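Local atomic coordinates of dermonecrotic toxin (PDB entry 2EBF), a protein that acts as a dermonecrotic, mitogenic and bone-resorbing toxin in severe atrophic rhinitis of pigs, its C-terminal region carrying a thiol protease-like catalytic triad. Residues P40-R45 / L569-F574; N716-Y721 / M733-T738. All coordinates share one frame; numbering follows the deposited sequence.

How the contacts relate
The two contacts lie with their centres about 11 Å apart, and come in series along the chain. Contact 1 joins the loop ahead of helix 54-60 to the loop that leaves strand 567-568, more than 500 residues later. Contact 2 is local, between strand 717-720 and the chain just after helix 726-730. Both border one antiparallel sheet: contact 1 uses the loop leaving an outermost strand, 567-568, and contact 2 the neighbouring strand 717-720. K572 O lies 2.9 Å from N716 N, a probable hydrogen bond. N716 also reaches both contacts with its side chain. Together they tie the start of the modelled chain to the C3 family region at its C-terminal end.

Contact 1 of 2, residues P40-R45 / L569-F574; sequences PYSPFR and LGLKQF
L571 pushes its side chain against S42, P43 and F44, while Y41 lies beside Q573; the two pieces of chain run in roughly opposite directions and touch by van der Waals packing. The side chain of L571 does most of this work. Its CB is 3.7 Å from S42 OG, near the S42 methylene. With chi1 at -67°, CG is anti to the carbonyl carbon, and the branch it carries reaches the P43-F44 corner. There L571 CD1 approaches the F44 ring obliquely, 3.7 Å from F44 CD1, and also lies 4.0 Å from P43 CD. The second methyl, L571 CD2, lies 4.2 Å from P43 CD. L571 is itself the centre of an inverse gamma turn, closed by a weak bond from K572 N to G570 O.

The receiving surface is a type I turn from S42 to R45, and its own bonds keep it in shape. S42 OG, anti to its backbone N, accepts from F44 N at 3.1 Å, making an ST turn, and P43 CG sits over the centre of the F44 ring. The extended R45 side chain runs back along the turn, and its NH1 donates to S42 O at 2.9 Å, from above the carbonyl plane. Further along, Y41 and Q573 point the same way, with Y41 CD1 4.1 Å from Q573 CB.

Helix 151-164 adds to the apolar cluster: F44 rests on M160 and M163, and L571 on A164. R45 NH2 bonds to R741 O, while L569 and K572 pair by backbone with P717 and N716. The loop before helix 54-60 thus packs between helix 151-164 and the chain leaving the edge strand 567-568.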
ATOM      1  N   PRO A  40      16.630  -1.252  22.891  1.00 37.71           N
ATOM      2  CA  PRO A  40      16.279  -2.241  23.907  1.00 36.65           C
ATOM      3  C   PRO A  40      15.043  -1.836  24.714  1.00 35.65           C
ATOM      4  O   PRO A  40      14.476  -2.658  25.434  1.00 35.18           O
ATOM      5  CB  PRO A  40      17.514  -2.261  24.817  1.00 36.80           C
ATOM      6  CG  PRO A  40      18.136  -0.930  24.638  1.00 37.52           C
ATOM      7  CD  PRO A  40      17.931  -0.620  23.180  1.00 37.99           C
ATOM      8  N   TYR A  41      14.633  -0.573  24.590  1.00 34.35           N
ATOM      9  CA  TYR A  41      13.464  -0.082  25.329  1.00 33.11           C
ATOM     10  C   TYR A  41      12.175  -0.111  24.517  1.00 31.93           C
ATOM     11  O   TYR A  41      11.104   0.155  25.058  1.00 31.58           O
ATOM     12  CB  TYR A  41      13.698   1.340  25.840  1.00 33.39           C
ATOM     13  CG  TYR A  41      14.804   1.463  26.856  1.00 33.92           C
ATOM     14  CD1 TYR A  41      15.991   2.108  26.530  1.00 34.60           C
ATOM     15  CD2 TYR A  41      14.667   0.932  28.142  1.00 33.23           C
ATOM     16  CE1 TYR A  41      17.011   2.227  27.446  1.00 34.97           C
ATOM     17  CE2 TYR A  41      15.692   1.047  29.075  1.00 33.29           C
ATOM     18  CZ  TYR A  41      16.856   1.701  28.712  1.00 35.27           C
ATOM     19  OH  TYR A  41      17.884   1.833  29.605  1.00 35.97           O
ATOM     20  N   SER A  42      12.277  -0.408  23.226  1.00 31.21           N
ATOM     21  CA  SER A  42      11.095  -0.467  22.372  1.00 30.65           C
ATOM     22  C   SER A  42      10.280  -1.728  22.651  1.00 30.41           C
ATOM     23  O   SER A  42      10.861  -2.806  22.778  1.00 30.04           O
ATOM     24  CB  SER A  42      11.499  -0.455  20.903  1.00 30.36           C
ATOM     25  OG  SER A  42      10.335  -0.501  20.099  1.00 30.47           O
ATOM     26  N   PRO A  43       8.934  -1.605  22.746  1.00 30.76           N
ATOM     27  CA  PRO A  43       8.118  -2.813  22.838  1.00 30.71           C
ATOM     28  C   PRO A  43       8.215  -3.687  21.585  1.00 30.94           C
ATOM     29  O   PRO A  43       7.891  -4.876  21.646  1.00 31.53           O
ATOM     30  CB  PRO A  43       6.680  -2.268  22.977  1.00 30.87           C
ATOM     31  CG  PRO A  43       6.743  -0.882  22.400  1.00 30.61           C
ATOM     32  CD  PRO A  43       8.107  -0.379  22.767  1.00 30.06           C
ATOM     33  N   PHE A  44       8.668  -3.111  20.472  1.00 30.67           N
ATOM     34  CA  PHE A  44       8.667  -3.806  19.176  1.00 30.59           C
ATOM     35  C   PHE A  44      10.031  -4.332  18.773  1.00 30.88           C
ATOM     36  O   PHE A  44      10.344  -4.426  17.588  1.00 31.57           O
ATOM     37  CB  PHE A  44       8.093  -2.896  18.078  1.00 29.69           C
ATOM     38  CG  PHE A  44       6.700  -2.403  18.383  1.00 28.62           C
ATOM     39  CD1 PHE A  44       6.329  -1.089  18.101  1.00 28.79           C
ATOM     40  CD2 PHE A  44       5.779  -3.243  18.983  1.00 28.38           C
ATOM     41  CE1 PHE A  44       5.037  -0.625  18.399  1.00 28.10           C
ATOM     42  CE2 PHE A  44       4.480  -2.788  19.310  1.00 28.24           C
ATOM     43  CZ  PHE A  44       4.114  -1.475  19.001  1.00 28.06           C
ATOM     44  N   ARG A  45      10.840  -4.696  19.755  1.00 31.33           N
ATOM     45  CA  ARG A  45      12.222  -5.068  19.454  1.00 31.75           C
ATOM     46  C   ARG A  45      12.367  -6.526  18.971  1.00 31.43           C
ATOM     47  O   ARG A  45      13.454  -6.953  18.587  1.00 31.27           O
ATOM     48  CB  ARG A  45      13.127  -4.770  20.649  1.00 32.30           C
ATOM     49  CG  ARG A  45      12.777  -5.518  21.894  1.00 33.34           C
ATOM     50  CD  ARG A  45      13.725  -5.145  23.022  1.00 38.58           C
ATOM     51  NE  ARG A  45      13.450  -5.954  24.201  1.00 42.45           N
ATOM     52  CZ  ARG A  45      12.486  -5.701  25.080  1.00 44.80           C
ATOM     53  NH1 ARG A  45      11.686  -4.640  24.934  1.00 46.37           N
ATOM     54  NH2 ARG A  45      12.323  -6.512  26.116  1.00 45.81           N
ATOM     55  N   LEU A 569       7.578  10.590  20.401  1.00 32.90           N
ATOM     56  CA  LEU A 569       8.731  11.170  19.741  1.00 33.40           C
ATOM     57  C   LEU A 569       9.571  10.085  19.106  1.00 33.00           C
ATOM     58  O   LEU A 569      10.072  10.258  18.005  1.00 33.71           O
ATOM     59  CB  LEU A 569       9.583  11.970  20.728  1.00 33.57           C
ATOM     60  CG  LEU A 569       9.178  13.400  21.047  1.00 36.15           C
ATOM     61  CD1 LEU A 569      10.379  14.096  21.670  1.00 36.86           C
ATOM     62  CD2 LEU A 569       8.730  14.147  19.782  1.00 39.93           C
ATOM     63  N   GLY A 570       9.710   8.970  19.817  1.00 32.37           N
ATOM     64  CA  GLY A 570      10.410   7.785  19.312  1.00 31.61           C
ATOM     65  C   GLY A 570      10.384   6.699  20.375  1.00 30.52           C
ATOM     66  O   GLY A 570      10.337   6.992  21.571  1.00 29.65           O
ATOM     67  N   LEU A 571      10.440   5.445  19.936  1.00 30.38           N
ATOM     68  CA  LEU A 571      10.511   4.305  20.849  1.00 30.24           C
ATOM     69  C   LEU A 571      11.972   3.964  21.063  1.00 30.84           C
ATOM     70  O   LEU A 571      12.467   2.933  20.605  1.00 30.40           O
ATOM     71  CB  LEU A 571       9.715   3.107  20.310  1.00 29.81           C
ATOM     72  CG  LEU A 571       8.194   3.297  20.241  1.00 29.76           C
ATOM     73  CD1 LEU A 571       7.471   2.076  19.635  1.00 28.75           C
ATOM     74  CD2 LEU A 571       7.670   3.606  21.609  1.00 28.11           C
ATOM     75  N   LYS A 572      12.649   4.855  21.781  1.00 31.06           N
ATOM     76  CA  LYS A 572      14.057   4.715  22.090  1.00 31.95           C
ATOM     77  C   LYS A 572      14.387   5.626  23.260  1.00 32.18           C
ATOM     78  O   LYS A 572      13.528   6.381  23.726  1.00 31.76           O
ATOM     79  CB  LYS A 572      14.896   5.105  20.876  1.00 32.16           C
ATOM     80  CG  LYS A 572      14.708   6.550  20.421  1.00 33.24           C
ATOM     81  CD  LYS A 572      15.766   6.923  19.401  1.00 35.69           C
ATOM     82  CE  LYS A 572      15.766   8.415  19.144  1.00 37.42           C
ATOM     83  NZ  LYS A 572      16.723   8.775  18.075  1.00 40.24           N
ATOM     84  N   GLN A 573      15.615   5.529  23.752  1.00 32.58           N
ATOM     85  CA  GLN A 573      16.108   6.516  24.700  1.00 33.26           C
ATOM     86  C   GLN A 573      16.747   7.676  23.942  1.00 33.50           C
ATOM     87  O   GLN A 573      17.602   7.477  23.075  1.00 33.25           O
ATOM     88  CB  GLN A 573      17.109   5.916  25.682  1.00 33.50           C
ATOM     89  CG  GLN A 573      17.544   6.904  26.769  1.00 34.59           C
ATOM     90  CD  GLN A 573      18.430   6.279  27.817  1.00 36.77           C
ATOM     91  OE1 GLN A 573      18.305   6.573  29.007  1.00 38.78           O
ATOM     92  NE2 GLN A 573      19.335   5.413  27.387  1.00 36.10           N
ATOM     93  N   PHE A 574      16.327   8.888  24.273  1.00 33.28           N
ATOM     94  CA  PHE A 574      16.906  10.070  23.662  1.00 33.67           C
ATOM     95  C   PHE A 574      18.146  10.507  24.424  1.00 34.22           C
ATOM     96  O   PHE A 574      18.250  10.267  25.625  1.00 34.16           O
ATOM     97  CB  PHE A 574      15.857  11.176  23.566  1.00 33.23           C
ATOM     98  CG  PHE A 574      14.838  10.942  22.480  1.00 32.63           C
ATOM     99  CD1 PHE A 574      14.786  11.774  21.371  1.00 32.52           C
ATOM    100  CD2 PHE A 574      13.960   9.869  22.544  1.00 31.16           C
ATOM    101  CE1 PHE A 574      13.854  11.556  20.355  1.00 31.29           C
ATOM    102  CE2 PHE A 574      13.032   9.640  21.525  1.00 29.47           C
ATOM    103  CZ  PHE A 574      12.980  10.481  20.433  1.00 30.53           C
TER

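Contact 2 of 2, residues N716-Y721 / M733-T738; sequences NPFVEY and MPPLFT
F718 and P734 bring their CA atoms to 5.3 Å and N716 and T738 theirs to 6.4 Å, as the chain after helix 726-730 comes back beside strand 717-720 and closes in a short 3-10 segment, 736-738. P735 lays its ring carbon CD over one face of the F718 ring, offset toward the rim and nearest F718 CG at 3.5 Å, a CH-pi contact at 3.7 Å from CD to the ring centroid. The two side chains cross at about a right angle, and P734 packs against F718 CB. F718 CG stands anti to the backbone N (chi1 -178°), and P735 CD covers the ring so placed.

At the other end N716, at the corner of the chain, spans the gap: its ND2 donates to T738 O at 2.8 Å, on a carbonyl lone pair and within the amide plane. ND2 also bonds to Y41 O. A water donates to N716 O at 2.7 Å and to T738 OG1, adding a second, indirect link. T738 grips P735 O twice, through N at 3.0 Å and OG1 at 2.6 Å; W653 NE1 also bonds to OG1.

The arrangement is a returning loop laid against a strand of the C3 antiparallel sheet, joined to it by the CH-pi contact and the N716-T738 bond, the 3-10 turn shaping the loop itself, with W653 and T651 of strand 643-656 beside it.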
ATOM      1  N   ASN A 716      11.292   6.570  25.576  1.00 27.46           N
ATOM      2  CA  ASN A 716       9.986   6.538  24.923  1.00 28.09           C
ATOM      3  C   ASN A 716       9.121   7.775  25.207  1.00 28.05           C
ATOM      4  O   ASN A 716       7.968   7.649  25.625  1.00 28.40           O
ATOM      5  CB  ASN A 716       9.248   5.225  25.242  1.00 28.04           C
ATOM      6  CG  ASN A 716      10.042   3.987  24.838  1.00 29.50           C
ATOM      7  OD1 ASN A 716      10.997   4.068  24.046  1.00 29.65           O
ATOM      8  ND2 ASN A 716       9.649   2.827  25.381  1.00 28.83           N
ATOM      9  N   PRO A 717       9.676   8.979  24.956  1.00 28.21           N
ATOM     10  CA  PRO A 717       8.981  10.220  25.296  1.00 27.96           C
ATOM     11  C   PRO A 717       7.717  10.453  24.474  1.00 27.94           C
ATOM     12  O   PRO A 717       7.633  10.036  23.313  1.00 27.80           O
ATOM     13  CB  PRO A 717      10.031  11.313  25.042  1.00 27.93           C
ATOM     14  CG  PRO A 717      11.022  10.702  24.124  1.00 28.56           C
ATOM     15  CD  PRO A 717      10.992   9.229  24.330  1.00 27.65           C
ATOM     16  N   PHE A 718       6.729  11.061  25.121  1.00 27.76           N
ATOM     17  CA  PHE A 718       5.434  11.348  24.523  1.00 27.61           C
ATOM     18  C   PHE A 718       5.069  12.822  24.737  1.00 27.61           C
ATOM     19  O   PHE A 718       5.188  13.346  25.846  1.00 26.84           O
ATOM     20  CB  PHE A 718       4.382  10.473  25.191  1.00 27.58           C
ATOM     21  CG  PHE A 718       3.025  10.634  24.638  1.00 28.61           C
ATOM     22  CD1 PHE A 718       2.709  10.153  23.365  1.00 29.82           C
ATOM     23  CD2 PHE A 718       2.022  11.211  25.414  1.00 27.98           C
ATOM     24  CE1 PHE A 718       1.415  10.279  22.867  1.00 32.17           C
ATOM     25  CE2 PHE A 718       0.739  11.345  24.927  1.00 30.47           C
ATOM     26  CZ  PHE A 718       0.429  10.877  23.653  1.00 29.87           C
ATOM     27  N   VAL A 719       4.599  13.471  23.677  1.00 27.81           N
ATOM     28  CA  VAL A 719       4.261  14.899  23.717  1.00 28.08           C
ATOM     29  C   VAL A 719       2.758  15.089  23.526  1.00 28.79           C
ATOM     30  O   VAL A 719       2.145  14.450  22.656  1.00 28.37           O
ATOM     31  CB  VAL A 719       5.057  15.685  22.650  1.00 28.43           C
ATOM     32  CG1 VAL A 719       4.671  17.177  22.612  1.00 28.13           C
ATOM     33  CG2 VAL A 719       6.563  15.564  22.920  1.00 28.09           C
ATOM     34  N   GLU A 720       2.155  15.917  24.368  1.00 29.06           N
ATOM     35  CA  GLU A 720       0.821  16.436  24.093  1.00 29.60           C
ATOM     36  C   GLU A 720       0.920  17.946  23.963  1.00 28.94           C
ATOM     37  O   GLU A 720       1.567  18.605  24.782  1.00 28.60           O
ATOM     38  CB  GLU A 720      -0.165  16.073  25.200  1.00 29.75           C
ATOM     39  CG  GLU A 720      -0.675  14.636  25.120  1.00 32.41           C
ATOM     40  CD  GLU A 720      -1.729  14.325  26.187  1.00 32.34           C
ATOM     41  OE1 GLU A 720      -1.955  13.118  26.479  1.00 36.86           O
ATOM     42  OE2 GLU A 720      -2.334  15.277  26.723  1.00 35.09           O
ATOM     43  N   TYR A 721       0.262  18.496  22.947  1.00 28.92           N
ATOM     44  CA  TYR A 721       0.362  19.929  22.640  1.00 28.70           C
ATOM     45  C   TYR A 721      -0.624  20.801  23.439  1.00 28.48           C
ATOM     46  O   TYR A 721      -1.423  21.559  22.866  1.00 28.28           O
ATOM     47  CB  TYR A 721       0.248  20.132  21.128  1.00 30.12           C
ATOM     48  CG  TYR A 721       1.374  19.429  20.390  1.00 31.67           C
ATOM     49  CD1 TYR A 721       2.609  20.042  20.230  1.00 31.87           C
ATOM     50  CD2 TYR A 721       1.213  18.128  19.893  1.00 32.78           C
ATOM     51  CE1 TYR A 721       3.670  19.387  19.573  1.00 33.82           C
ATOM     52  CE2 TYR A 721       2.258  17.468  19.240  1.00 34.63           C
ATOM     53  CZ  TYR A 721       3.480  18.101  19.083  1.00 33.98           C
ATOM     54  OH  TYR A 721       4.515  17.449  18.428  1.00 35.90           O
ATOM     55  N   MET A 733       1.578  10.615  31.816  1.00 27.02           N
ATOM     56  CA  MET A 733       2.557   9.572  31.477  1.00 28.01           C
ATOM     57  C   MET A 733       2.393   9.083  30.052  1.00 27.05           C
ATOM     58  O   MET A 733       1.327   9.263  29.462  1.00 26.32           O
ATOM     59  CB  MET A 733       2.536   8.410  32.502  1.00 28.20           C
ATOM     60  CG  MET A 733       1.193   7.770  32.774  1.00 29.65           C
ATOM     61  SD  MET A 733       1.269   6.569  34.161  1.00 29.81           S
ATOM     62  CE  MET A 733       1.229   7.622  35.608  1.00 29.50           C
ATOM     63  N   PRO A 734       3.469   8.510  29.462  1.00 26.68           N
ATOM     64  CA  PRO A 734       3.372   8.026  28.088  1.00 26.88           C
ATOM     65  C   PRO A 734       2.334   6.906  27.962  1.00 27.52           C
ATOM     66  O   PRO A 734       1.930   6.331  28.991  1.00 27.48           O
ATOM     67  CB  PRO A 734       4.775   7.467  27.808  1.00 26.80           C
ATOM     68  CG  PRO A 734       5.692   8.183  28.792  1.00 26.69           C
ATOM     69  CD  PRO A 734       4.820   8.294  30.025  1.00 26.74           C
ATOM     70  N   PRO A 735       1.881   6.611  26.720  1.00 27.58           N
ATOM     71  CA  PRO A 735       1.028   5.450  26.519  1.00 27.74           C
ATOM     72  C   PRO A 735       1.642   4.223  27.193  1.00 27.63           C
ATOM     73  O   PRO A 735       2.857   4.002  27.118  1.00 27.76           O
ATOM     74  CB  PRO A 735       1.002   5.295  24.999  1.00 27.12           C
ATOM     75  CG  PRO A 735       1.095   6.714  24.516  1.00 27.26           C
ATOM     76  CD  PRO A 735       2.125   7.324  25.449  1.00 27.45           C
ATOM     77  N   LEU A 736       0.801   3.462  27.878  1.00 27.69           N
ATOM     78  CA  LEU A 736       1.293   2.389  28.751  1.00 28.02           C
ATOM     79  C   LEU A 736       1.991   1.233  28.028  1.00 27.94           C
ATOM     80  O   LEU A 736       2.872   0.593  28.608  1.00 28.13           O
ATOM     81  CB  LEU A 736       0.175   1.888  29.668  1.00 28.13           C
ATOM     82  CG  LEU A 736      -0.349   2.903  30.691  1.00 28.35           C
ATOM     83  CD1 LEU A 736      -1.428   2.278  31.549  1.00 29.47           C
ATOM     84  CD2 LEU A 736       0.790   3.526  31.559  1.00 30.60           C
ATOM     85  N   PHE A 737       1.633   0.989  26.767  1.00 27.61           N
ATOM     86  CA  PHE A 737       2.328  -0.037  25.975  1.00 28.15           C
ATOM     87  C   PHE A 737       3.809   0.297  25.761  1.00 28.49           C
ATOM     88  O   PHE A 737       4.600  -0.590  25.412  1.00 28.60           O
ATOM     89  CB  PHE A 737       1.614  -0.314  24.634  1.00 27.68           C
ATOM     90  CG  PHE A 737       2.017   0.621  23.514  1.00 28.00           C
ATOM     91  CD1 PHE A 737       3.034   0.274  22.617  1.00 29.03           C
ATOM     92  CD2 PHE A 737       1.372   1.843  23.357  1.00 28.94           C
ATOM     93  CE1 PHE A 737       3.398   1.146  21.581  1.00 28.00           C
ATOM     94  CE2 PHE A 737       1.712   2.716  22.333  1.00 27.28           C
ATOM     95  CZ  PHE A 737       2.726   2.372  21.437  1.00 27.11           C
ATOM     96  N   THR A 738       4.188   1.558  26.004  1.00 28.38           N
ATOM     97  CA  THR A 738       5.587   1.987  25.871  1.00 28.42           C
ATOM     98  C   THR A 738       6.406   1.898  27.164  1.00 28.98           C
ATOM     99  O   THR A 738       7.621   2.099  27.130  1.00 28.59           O
ATOM    100  CB  THR A 738       5.733   3.425  25.302  1.00 28.12           C
ATOM    101  OG1 THR A 738       5.286   4.378  26.274  1.00 27.78           O
ATOM    102  CG2 THR A 738       4.934   3.597  23.988  1.00 28.14           C
TER
HETATM  103  O   HOH W   1       5.637   6.935  24.425  1.00 30.70           O